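Local atomic coordinates of heat-inducible transcription repressor hrcA homolog (Thermotoga maritima, PDB entry 1STZ), a protein that probably represses class I heat-shock genes, including the grpE-dnaK-dnaJ and groELS operons, as a DNA-binding regulator. Residues L113-A123 against I324-F332; T142-L152 against L191-G201. All coordinates share one frame; numbering follows the deposited sequence.

In the fold
Contact 1 pairs helix 116-131 with helix 314-334, close to the C-terminus, the two segments being 201 residues apart at their closest ends, beside a five-stranded antiparallel sheet. Contact 2 lies between those two helices in sequence, in the excursion between strands 134-138 and 231-234 that builds a separate three-stranded sheet with its own helices. The centres of the two contacts are about 21 Å apart and their nearest atoms about 7 Å, with no direct touch. Phe168 bridges them: it meets Tyr331 and Phe332 of contact 1 and Leu145 of contact 2. Each contact also reaches the second subunit, contact 1 through Leu113 to Asp115 and Tyr331, contact 2 through Arg149 and Met151.

Contact 1 (L113-A123 against I324-F332); sequences LADPEKVLFLA and ILNRLSEYF
Antiparallel packing of helix 116-131 against helix 314-334 sets Pro116, Val119, Leu120 and Ala123 against Ile324, Leu328, Tyr331 and Phe332, beside a five-stranded sheet of order 2-1-5-4-3, consistent with membership of the GAF clan. The local axes approach to 10.8 Å at 171°. Tyr331 buries more of its surface against the facing segment than any other residue here. With CG anti to the backbone nitrogen (chi1 177°), its ring reaches across to helix 116-131 and takes Val119 CG2 over the middle of one face, a CH-pi contact of 3.8 Å from that methyl to the ring centroid, 12° off the normal. At the edge of the same ring, near its plane, Leu113 O lies 3.3 Å from Tyr331 CE1. The hydroxyl passes Ala114 O without bonding to it and is hydrogen-bonded instead to Phe168 O. Phe332 meets Leu120 at about a right angle, Leu120 CD2 standing 3.7 Å from Phe332 CE1, while Pro116 CB touches Phe332 CZ at 3.9 Å; Phe168 meets the ring edge-to-face. Further along, Ala123 CB rests against two branches, 3.7 Å from Ile324 CG2 and 3.7 Å from Leu328 CD2, and the latter methyl also touches Val119 CG1. Asp115 N-caps helix 116-131, its OD1 accepting from Glu117 N at 3.0 Å from above the carboxylate plane. A leucine in place of Tyr331 would probably leave Phe168 O without its hydroxyl partner and Val119 CG2 without the ring face it rests on. The backbone of Ala114 is hydrogen-bonded to Val170 and to the second subunit. No hydrogen bond joins the two segments; the helices are held by apolar branches, the face of Tyr331 and the ring of Phe332, and the buried tyrosine hydroxyl finds its partner beyond them.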
loop_
_atom_site.group_PDB
_atom_site.type_symbol
_atom_site.label_atom_id
_atom_site.label_comp_id
_atom_site.label_asym_id
_atom_site.label_seq_id
_atom_site.Cartn_x
_atom_site.Cartn_y
_atom_site.Cartn_z
ATOM N N LEU A 113 -8.138 7.975 9.932
ATOM C CA LEU A 113 -7.804 9.404 9.870
ATOM C C LEU A 113 -9.038 10.290 10.055
ATOM O O LEU A 113 -10.103 9.972 9.559
ATOM C CB LEU A 113 -7.136 9.766 8.547
ATOM C CG LEU A 113 -5.852 9.020 8.211
ATOM C CD1 LEU A 113 -5.369 9.515 6.885
ATOM C CD2 LEU A 113 -4.813 9.202 9.313
ATOM N N ALA A 114 -8.876 11.392 10.775
ATOM C CA ALA A 114 -9.954 12.316 11.093
ATOM C C ALA A 114 -9.719 13.747 10.557
ATOM O O ALA A 114 -10.541 14.610 10.761
ATOM C CB ALA A 114 -10.147 12.346 12.620
ATOM N N ASP A 115 -8.596 13.996 9.891
ATOM C CA ASP A 115 -8.265 15.309 9.327
ATOM C C ASP A 115 -8.665 15.263 7.852
ATOM O O ASP A 115 -8.075 14.525 7.073
ATOM C CB ASP A 115 -6.755 15.592 9.476
ATOM C CG ASP A 115 -6.326 16.992 8.965
ATOM O OD1 ASP A 115 -7.089 17.700 8.268
ATOM O OD2 ASP A 115 -5.196 17.462 9.235
ATOM N N PRO A 116 -9.672 16.027 7.460
ATOM C CA PRO A 116 -10.111 15.997 6.063
ATOM C C PRO A 116 -8.997 16.405 5.084
ATOM O O PRO A 116 -8.987 15.889 3.978
ATOM C CB PRO A 116 -11.297 16.968 6.038
ATOM C CG PRO A 116 -11.133 17.839 7.233
ATOM C CD PRO A 116 -10.471 16.965 8.271
ATOM N N GLU A 117 -8.068 17.260 5.503
ATOM C CA GLU A 117 -6.981 17.713 4.646
ATOM C C GLU A 117 -6.049 16.556 4.282
ATOM O O GLU A 117 -5.660 16.410 3.120
ATOM C CB GLU A 117 -6.212 18.861 5.311
ATOM C CG GLU A 117 -4.985 19.368 4.557
ATOM C CD GLU A 117 -5.304 19.954 3.180
ATOM O OE1 GLU A 117 -4.394 19.950 2.326
ATOM O OE2 GLU A 117 -6.456 20.407 2.947
ATOM N N LYS A 118 -5.716 15.732 5.270
ATOM C CA LYS A 118 -4.882 14.561 5.044
ATOM C C LYS A 118 -5.602 13.509 4.153
ATOM O O LYS A 118 -4.958 12.812 3.358
ATOM C CB LYS A 118 -4.457 13.960 6.391
ATOM C CG LYS A 118 -3.585 12.717 6.296
ATOM C CD LYS A 118 -2.230 13.012 5.653
ATOM C CE LYS A 118 -1.316 11.782 5.709
ATOM N NZ LYS A 118 0.125 12.165 5.772
ATOM N N VAL A 119 -6.919 13.408 4.277
ATOM C CA VAL A 119 -7.673 12.475 3.455
ATOM C C VAL A 119 -7.646 12.936 1.989
ATOM O O VAL A 119 -7.445 12.124 1.106
ATOM C CB VAL A 119 -9.136 12.290 3.914
ATOM C CG1 VAL A 119 -9.889 11.450 2.909
ATOM C CG2 VAL A 119 -9.194 11.619 5.275
ATOM N N LEU A 120 -7.825 14.231 1.750
ATOM C CA LEU A 120 -7.730 14.794 0.400
ATOM C C LEU A 120 -6.311 14.636 -0.152
ATOM O O LEU A 120 -6.129 14.369 -1.340
ATOM C CB LEU A 120 -8.125 16.274 0.387
ATOM C CG LEU A 120 -9.560 16.614 0.797
ATOM C CD1 LEU A 120 -9.796 18.128 0.746
ATOM C CD2 LEU A 120 -10.590 15.858 -0.038
ATOM N N PHE A 121 -5.318 14.808 0.709
ATOM C CA PHE A 121 -3.906 14.653 0.344
ATOM C C PHE A 121 -3.614 13.233 -0.161
ATOM O O PHE A 121 -2.953 13.052 -1.180
ATOM C CB PHE A 121 -2.989 14.945 1.549
ATOM C CG PHE A 121 -1.506 14.836 1.220
ATOM C CD1 PHE A 121 -0.810 13.665 1.449
ATOM C CD2 PHE A 121 -0.829 15.901 0.631
ATOM C CE1 PHE A 121 0.545 13.561 1.123
ATOM C CE2 PHE A 121 0.531 15.805 0.312
ATOM C CZ PHE A 121 1.211 14.638 0.550
ATOM N N LEU A 122 -4.105 12.227 0.568
ATOM C CA LEU A 122 -3.888 10.846 0.195
ATOM C C LEU A 122 -4.606 10.495 -1.098
ATOM O O LEU A 122 -4.046 9.822 -1.943
ATOM C CB LEU A 122 -4.323 9.897 1.300
ATOM C CG LEU A 122 -3.452 9.965 2.552
ATOM C CD1 LEU A 122 -4.161 9.311 3.733
ATOM C CD2 LEU A 122 -2.099 9.303 2.301
ATOM N N ALA A 123 -5.841 10.952 -1.231
ATOM C CA ALA A 123 -6.628 10.698 -2.428
ATOM C C ALA A 123 -5.969 11.291 -3.677
ATOM O O ALA A 123 -5.834 10.601 -4.678
ATOM C CB ALA A 123 -8.075 11.219 -2.270
ATOM N N ILE A 324 -11.798 6.410 -6.223
ATOM C CA ILE A 324 -11.327 7.399 -5.250
ATOM C C ILE A 324 -12.413 8.414 -4.923
ATOM O O ILE A 324 -12.588 8.775 -3.759
ATOM C CB ILE A 324 -10.028 8.124 -5.738
ATOM C CG1 ILE A 324 -8.792 7.319 -5.379
ATOM C CG2 ILE A 324 -9.795 9.441 -4.993
ATOM C CD1 ILE A 324 -8.529 6.251 -6.236
ATOM N N LEU A 325 -13.115 8.888 -5.947
ATOM C CA LEU A 325 -14.233 9.787 -5.738
ATOM C C LEU A 325 -15.261 9.162 -4.823
ATOM O O LEU A 325 -15.736 9.825 -3.925
ATOM C CB LEU A 325 -14.926 10.176 -7.031
ATOM C CG LEU A 325 -14.745 11.573 -7.635
ATOM C CD1 LEU A 325 -15.878 11.790 -8.574
ATOM C CD2 LEU A 325 -14.698 12.674 -6.617
ATOM N N ASN A 326 -15.643 7.914 -5.079
ATOM C CA ASN A 326 -16.581 7.206 -4.197
ATOM C C ASN A 326 -16.044 7.079 -2.754
ATOM O O ASN A 326 -16.815 7.122 -1.810
ATOM C CB ASN A 326 -16.897 5.808 -4.723
ATOM C CG ASN A 326 -17.800 5.821 -5.947
ATOM O OD1 ASN A 326 -18.405 6.832 -6.289
ATOM N ND2 ASN A 326 -17.896 4.679 -6.610
ATOM N N ARG A 327 -14.730 6.933 -2.604
ATOM C CA ARG A 327 -14.102 6.874 -1.278
ATOM C C ARG A 327 -14.165 8.201 -0.568
ATOM O O ARG A 327 -14.322 8.240 0.631
ATOM C CB ARG A 327 -12.621 6.498 -1.374
ATOM C CG ARG A 327 -12.329 5.043 -1.272
ATOM C CD ARG A 327 -13.317 4.183 -1.917
ATOM N NE ARG A 327 -13.946 3.262 -0.995
ATOM C CZ ARG A 327 -15.210 2.843 -1.077
ATOM N NH1 ARG A 327 -16.022 3.279 -2.039
ATOM N NH2 ARG A 327 -15.675 1.941 -0.177
ATOM N N LEU A 328 -14.019 9.287 -1.311
ATOM C CA LEU A 328 -14.037 10.605 -0.716
ATOM C C LEU A 328 -15.439 10.902 -0.253
ATOM O O LEU A 328 -15.627 11.407 0.842
ATOM C CB LEU A 328 -13.575 11.679 -1.714
ATOM C CG LEU A 328 -12.070 11.743 -1.956
ATOM C CD1 LEU A 328 -11.770 12.778 -3.004
ATOM C CD2 LEU A 328 -11.334 12.056 -0.676
ATOM N N SER A 329 -16.423 10.569 -1.086
ATOM C CA SER A 329 -17.823 10.722 -0.698
ATOM C C SER A 329 -18.118 9.929 0.559
ATOM O O SER A 329 -18.847 10.390 1.432
ATOM C CB SER A 329 -18.768 10.294 -1.824
ATOM O OG SER A 329 -18.719 11.255 -2.855
ATOM N N GLU A 330 -17.529 8.746 0.671
ATOM C CA GLU A 330 -17.743 7.909 1.860
ATOM C C GLU A 330 -17.144 8.544 3.114
ATOM O O GLU A 330 -17.797 8.567 4.170
ATOM C CB GLU A 330 -17.104 6.555 1.691
ATOM C CG GLU A 330 -18.076 5.410 1.630
ATOM C CD GLU A 330 -17.426 4.182 1.012
ATOM O OE1 GLU A 330 -18.026 3.615 0.075
ATOM O OE2 GLU A 330 -16.309 3.805 1.467
ATOM N N TYR A 331 -15.893 9.012 3.007
ATOM C CA TYR A 331 -15.266 9.705 4.112
ATOM C C TYR A 331 -16.116 10.933 4.531
ATOM O O TYR A 331 -16.464 11.087 5.691
ATOM C CB TYR A 331 -13.812 10.127 3.822
ATOM C CG TYR A 331 -13.272 10.905 5.010
ATOM C CD1 TYR A 331 -12.730 10.251 6.118
ATOM C CD2 TYR A 331 -13.414 12.276 5.071
ATOM C CE1 TYR A 331 -12.292 10.973 7.232
ATOM C CE2 TYR A 331 -12.997 13.005 6.182
ATOM C CZ TYR A 331 -12.437 12.351 7.259
ATOM O OH TYR A 331 -12.027 13.109 8.350
ATOM N N PHE A 332 -16.453 11.798 3.586
ATOM C CA PHE A 332 -17.124 13.063 3.923
ATOM C C PHE A 332 -18.553 12.852 4.440
ATOM O O PHE A 332 -18.996 13.550 5.371
ATOM C CB PHE A 332 -17.019 14.071 2.769
ATOM C CG PHE A 332 -15.694 14.753 2.729
ATOM C CD1 PHE A 332 -14.618 14.194 2.047
ATOM C CD2 PHE A 332 -15.488 15.917 3.455
ATOM C CE1 PHE A 332 -13.388 14.798 2.077
ATOM C CE2 PHE A 332 -14.257 16.540 3.472
ATOM C CZ PHE A 332 -13.200 15.982 2.788
#

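Contact 2 (T142-L152 against L191-G201); sequences TRDLKILRVML and LNFLLRGRTVG
The side-chain amide of Asn192 grips the backbone of Val150 with two bonds: Val150 N gives to Asn192 OD1 at 2.9 Å, and Asn192 ND2 gives to Val150 O at 2.8 Å, in the carbonyl plane on a lone pair. ND2 also bonds Glu188 O, which fixes the amide's rotation. Beyond helix 184-195 the backbones pair antiparallel: Ile147 N reaches Arg198 O at 2.8 Å and nearly straight (175°), Gly197 N donates to Ile147 O, and Val200 N donates to Leu145 O at 3.0 Å, around the single bridge Lys146-Thr199. Thr142 O takes Gly201 N and Leu145 N from opposite faces of its plane. Arg196, bent at chi3 (-96°), turns NE onto Leu148 O at 3.2 Å, and its NH2 lies by Arg149 CG; the Arg149 guanidinium itself goes to Val155 O of the second subunit. Next to these bonds, the two methyls of Val150 meet successive turns of the helix, CG1 on Leu191 CB and CG2 on Leu195 CD1. Leu152 CD1 presses tightly on Leu191 CD1, at 3.4 Å, and Ile147 CG1 crosses to Val200 CG2. Thr199, at the N-cap, caps a backbone N of helix 200-205 with its side chain while Glu202 OE1 takes Thr199 N, which fits a capping box. The whole is an alpha+beta arrangement, helix 184-195 running roughly antiparallel to strand 149-154, an outermost strand of the three-stranded antiparallel sheet within this chain.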
loop_
_atom_site.group_PDB
_atom_site.type_symbol
_atom_site.label_atom_id
_atom_site.label_comp_id
_atom_site.label_asym_id
_atom_site.label_seq_id
_atom_site.Cartn_x
_atom_site.Cartn_y
_atom_site.Cartn_z
ATOM N N THR A 142 -14.729 27.286 2.661
ATOM C CA THR A 142 -14.658 27.837 4.021
ATOM C C THR A 142 -15.832 28.736 4.371
ATOM O O THR A 142 -16.112 28.971 5.538
ATOM C CB THR A 142 -13.356 28.624 4.244
ATOM O OG1 THR A 142 -13.200 29.629 3.235
ATOM C CG2 THR A 142 -12.152 27.724 4.098
ATOM N N ARG A 143 -16.503 29.257 3.351
ATOM C CA ARG A 143 -17.613 30.190 3.542
ATOM C C ARG A 143 -18.672 29.731 4.558
ATOM O O ARG A 143 -19.167 30.544 5.326
ATOM C CB ARG A 143 -18.269 30.483 2.186
ATOM C CG ARG A 143 -19.589 31.228 2.251
ATOM C CD ARG A 143 -20.231 31.373 0.886
ATOM N NE ARG A 143 -21.683 31.209 0.939
ATOM C CZ ARG A 143 -22.449 30.900 -0.109
ATOM N NH1 ARG A 143 -21.911 30.712 -1.321
ATOM N NH2 ARG A 143 -23.768 30.784 0.056
ATOM N N ASP A 144 -19.006 28.441 4.566
ATOM C CA ASP A 144 -20.036 27.898 5.478
ATOM C C ASP A 144 -19.483 26.756 6.352
ATOM O O ASP A 144 -20.246 25.922 6.852
ATOM C CB ASP A 144 -21.284 27.439 4.696
ATOM C CG ASP A 144 -21.154 26.007 4.146
ATOM O OD1 ASP A 144 -20.195 25.741 3.367
ATOM O OD2 ASP A 144 -21.969 25.091 4.466
ATOM N N LEU A 145 -18.163 26.739 6.538
ATOM C CA LEU A 145 -17.502 25.755 7.390
ATOM C C LEU A 145 -17.591 26.262 8.826
ATOM O O LEU A 145 -16.706 26.986 9.289
ATOM C CB LEU A 145 -16.033 25.611 6.976
ATOM C CG LEU A 145 -15.424 24.262 6.591
ATOM C CD1 LEU A 145 -13.902 24.312 6.715
ATOM C CD2 LEU A 145 -15.980 23.134 7.420
ATOM N N LYS A 146 -18.655 25.901 9.534
ATOM C CA LYS A 146 -18.802 26.311 10.927
ATOM C C LYS A 146 -17.716 25.686 11.823
ATOM O O LYS A 146 -17.415 24.506 11.708
ATOM C CB LYS A 146 -20.188 25.929 11.448
ATOM C CG LYS A 146 -21.315 26.785 10.900
ATOM C CD LYS A 146 -22.456 26.880 11.909
ATOM C CE LYS A 146 -23.433 28.020 11.592
ATOM N NZ LYS A 146 -24.441 28.140 12.693
ATOM N N ILE A 147 -17.126 26.495 12.695
ATOM C CA ILE A 147 -16.263 26.002 13.757
ATOM C C ILE A 147 -17.156 25.492 14.901
ATOM O O ILE A 147 -17.843 26.274 15.561
ATOM C CB ILE A 147 -15.329 27.121 14.267
ATOM C CG1 ILE A 147 -14.387 27.600 13.158
ATOM C CG2 ILE A 147 -14.536 26.641 15.499
ATOM C CD1 ILE A 147 -13.739 28.953 13.436
ATOM N N LEU A 148 -17.156 24.185 15.123
ATOM C CA LEU A 148 -18.011 23.556 16.145
ATOM C C LEU A 148 -17.377 23.592 17.529
ATOM O O LEU A 148 -18.076 23.518 18.535
ATOM C CB LEU A 148 -18.303 22.098 15.769
ATOM C CG LEU A 148 -18.881 21.861 14.369
ATOM C CD1 LEU A 148 -18.965 20.388 14.059
ATOM C CD2 LEU A 148 -20.254 22.503 14.223
ATOM N N ARG A 149 -16.047 23.687 17.570
ATOM C CA ARG A 149 -15.294 23.673 18.831
ATOM C C ARG A 149 -13.823 24.037 18.618
ATOM O O ARG A 149 -13.236 23.679 17.605
ATOM C CB ARG A 149 -15.359 22.272 19.439
ATOM C CG ARG A 149 -14.696 22.120 20.785
ATOM C CD ARG A 149 -14.970 20.775 21.408
ATOM N NE ARG A 149 -14.028 20.461 22.478
ATOM C CZ ARG A 149 -13.675 19.233 22.837
ATOM N NH1 ARG A 149 -14.186 18.182 22.203
ATOM N NH2 ARG A 149 -12.799 19.056 23.826
ATOM N N VAL A 150 -13.226 24.713 19.598
ATOM C CA VAL A 150 -11.808 25.058 19.566
ATOM C C VAL A 150 -11.112 24.371 20.729
ATOM O O VAL A 150 -11.489 24.568 21.874
ATOM C CB VAL A 150 -11.583 26.568 19.683
ATOM C CG1 VAL A 150 -10.090 26.901 19.660
ATOM C CG2 VAL A 150 -12.319 27.300 18.575
ATOM N N MET A 151 -10.096 23.580 20.428
ATOM C CA MET A 151 -9.350 22.847 21.442
ATOM C C MET A 151 -7.953 23.442 21.608
ATOM O O MET A 151 -7.256 23.675 20.616
ATOM C CB MET A 151 -9.232 21.372 21.049
ATOM C CG MET A 151 -10.557 20.615 20.956
ATOM S SD MET A 151 -10.980 20.207 19.255
ATOM C CE MET A 151 -11.758 21.521 18.795
ATOM N N LEU A 152 -7.584 23.727 22.855
ATOM C CA LEU A 152 -6.210 24.029 23.256
ATOM C C LEU A 152 -5.747 23.031 24.312
ATOM O O LEU A 152 -6.046 23.209 25.479
ATOM C CB LEU A 152 -6.125 25.410 23.883
ATOM C CG LEU A 152 -6.271 26.678 23.062
ATOM C CD1 LEU A 152 -6.009 27.849 23.985
ATOM C CD2 LEU A 152 -5.329 26.730 21.879
ATOM N N LEU A 191 -11.661 31.489 23.436
ATOM C CA LEU A 191 -11.637 31.141 22.020
ATOM C C LEU A 191 -12.979 30.550 21.558
ATOM O O LEU A 191 -13.473 30.891 20.485
ATOM C CB LEU A 191 -10.495 30.152 21.720
ATOM C CG LEU A 191 -9.070 30.704 21.860
ATOM C CD1 LEU A 191 -8.052 29.571 21.816
ATOM C CD2 LEU A 191 -8.785 31.707 20.776
ATOM N N ASN A 192 -13.572 29.688 22.380
ATOM C CA ASN A 192 -14.859 29.069 22.051
ATOM C C ASN A 192 -16.040 30.057 22.033
ATOM O O ASN A 192 -16.930 29.943 21.193
ATOM C CB ASN A 192 -15.147 27.881 22.977
ATOM C CG ASN A 192 -14.543 26.592 22.452
ATOM O OD1 ASN A 192 -14.986 26.074 21.434
ATOM N ND2 ASN A 192 -13.503 26.092 23.119
ATOM N N PHE A 193 -16.029 31.031 22.937
ATOM C CA PHE A 193 -17.036 32.093 22.940
ATOM C C PHE A 193 -16.983 32.890 21.653
ATOM O O PHE A 193 -18.017 33.213 21.087
ATOM C CB PHE A 193 -16.811 33.061 24.104
ATOM C CG PHE A 193 -17.031 32.460 25.460
ATOM C CD1 PHE A 193 -16.521 33.091 26.595
ATOM C CD2 PHE A 193 -17.744 31.266 25.620
ATOM C CE1 PHE A 193 -16.715 32.550 27.848
ATOM C CE2 PHE A 193 -17.947 30.728 26.883
ATOM C CZ PHE A 193 -17.437 31.370 27.992
ATOM N N LEU A 194 -15.767 33.189 21.200
ATOM C CA LEU A 194 -15.529 34.036 20.029
ATOM C C LEU A 194 -15.737 33.339 18.700
ATOM O O LEU A 194 -16.138 33.971 17.722
ATOM C CB LEU A 194 -14.094 34.558 20.057
ATOM C CG LEU A 194 -13.756 35.520 21.193
ATOM C CD1 LEU A 194 -12.258 35.767 21.251
ATOM C CD2 LEU A 194 -14.519 36.840 21.028
ATOM N N LEU A 195 -15.443 32.044 18.652
ATOM C CA LEU A 195 -15.297 31.339 17.388
ATOM C C LEU A 195 -16.346 30.287 17.095
ATOM O O LEU A 195 -16.588 29.973 15.936
ATOM C CB LEU A 195 -13.919 30.688 17.335
ATOM C CG LEU A 195 -12.751 31.661 17.231
ATOM C CD1 LEU A 195 -11.472 30.885 17.238
ATOM C CD2 LEU A 195 -12.853 32.500 15.968
ATOM N N ARG A 196 -16.930 29.711 18.138
ATOM C CA ARG A 196 -17.928 28.655 18.005
ATOM C C ARG A 196 -19.196 29.188 17.353
ATOM O O ARG A 196 -19.747 30.173 17.809
ATOM C CB ARG A 196 -18.255 28.121 19.399
ATOM C CG ARG A 196 -19.155 26.927 19.459
ATOM C CD ARG A 196 -19.323 26.412 20.884
ATOM N NE ARG A 196 -18.401 25.316 21.192
ATOM C CZ ARG A 196 -18.281 24.756 22.393
ATOM N NH1 ARG A 196 -19.009 25.186 23.421
ATOM N NH2 ARG A 196 -17.430 23.751 22.565
ATOM N N GLY A 197 -19.657 28.541 16.290
ATOM C CA GLY A 197 -20.805 29.034 15.540
ATOM C C GLY A 197 -20.429 29.949 14.382
ATOM O O GLY A 197 -21.243 30.202 13.497
ATOM N N ARG A 198 -19.191 30.432 14.378
ATOM C CA ARG A 198 -18.678 31.266 13.297
ATOM C C ARG A 198 -17.995 30.371 12.296
ATOM O O ARG A 198 -17.556 29.284 12.647
ATOM C CB ARG A 198 -17.703 32.286 13.859
ATOM C CG ARG A 198 -18.252 32.953 15.092
ATOM C CD ARG A 198 -18.300 34.440 15.066
ATOM N NE ARG A 198 -18.823 35.026 13.835
ATOM C CZ ARG A 198 -19.058 36.324 13.709
ATOM N NH1 ARG A 198 -18.847 37.134 14.736
ATOM N NH2 ARG A 198 -19.518 36.820 12.572
ATOM N N THR A 199 -17.905 30.809 11.047
ATOM C CA THR A 199 -17.273 29.996 10.006
ATOM C C THR A 199 -15.798 30.347 9.810
ATOM O O THR A 199 -15.352 31.388 10.236
ATOM C CB THR A 199 -18.039 30.089 8.671
ATOM O OG1 THR A 199 -17.855 31.375 8.078
ATOM C CG2 THR A 199 -19.551 29.990 8.892
ATOM N N VAL A 200 -15.047 29.443 9.192
ATOM C CA VAL A 200 -13.647 29.680 8.871
ATOM C C VAL A 200 -13.576 30.855 7.894
ATOM O O VAL A 200 -12.673 31.666 7.980
ATOM C CB VAL A 200 -12.979 28.432 8.274
ATOM C CG1 VAL A 200 -11.548 28.730 7.810
ATOM C CG2 VAL A 200 -12.967 27.291 9.300
ATOM N N GLY A 201 -14.549 30.949 6.994
ATOM C CA GLY A 201 -14.651 32.066 6.049
ATOM C C GLY A 201 -14.782 33.415 6.733
ATOM O O GLY A 201 -14.214 34.404 6.297
#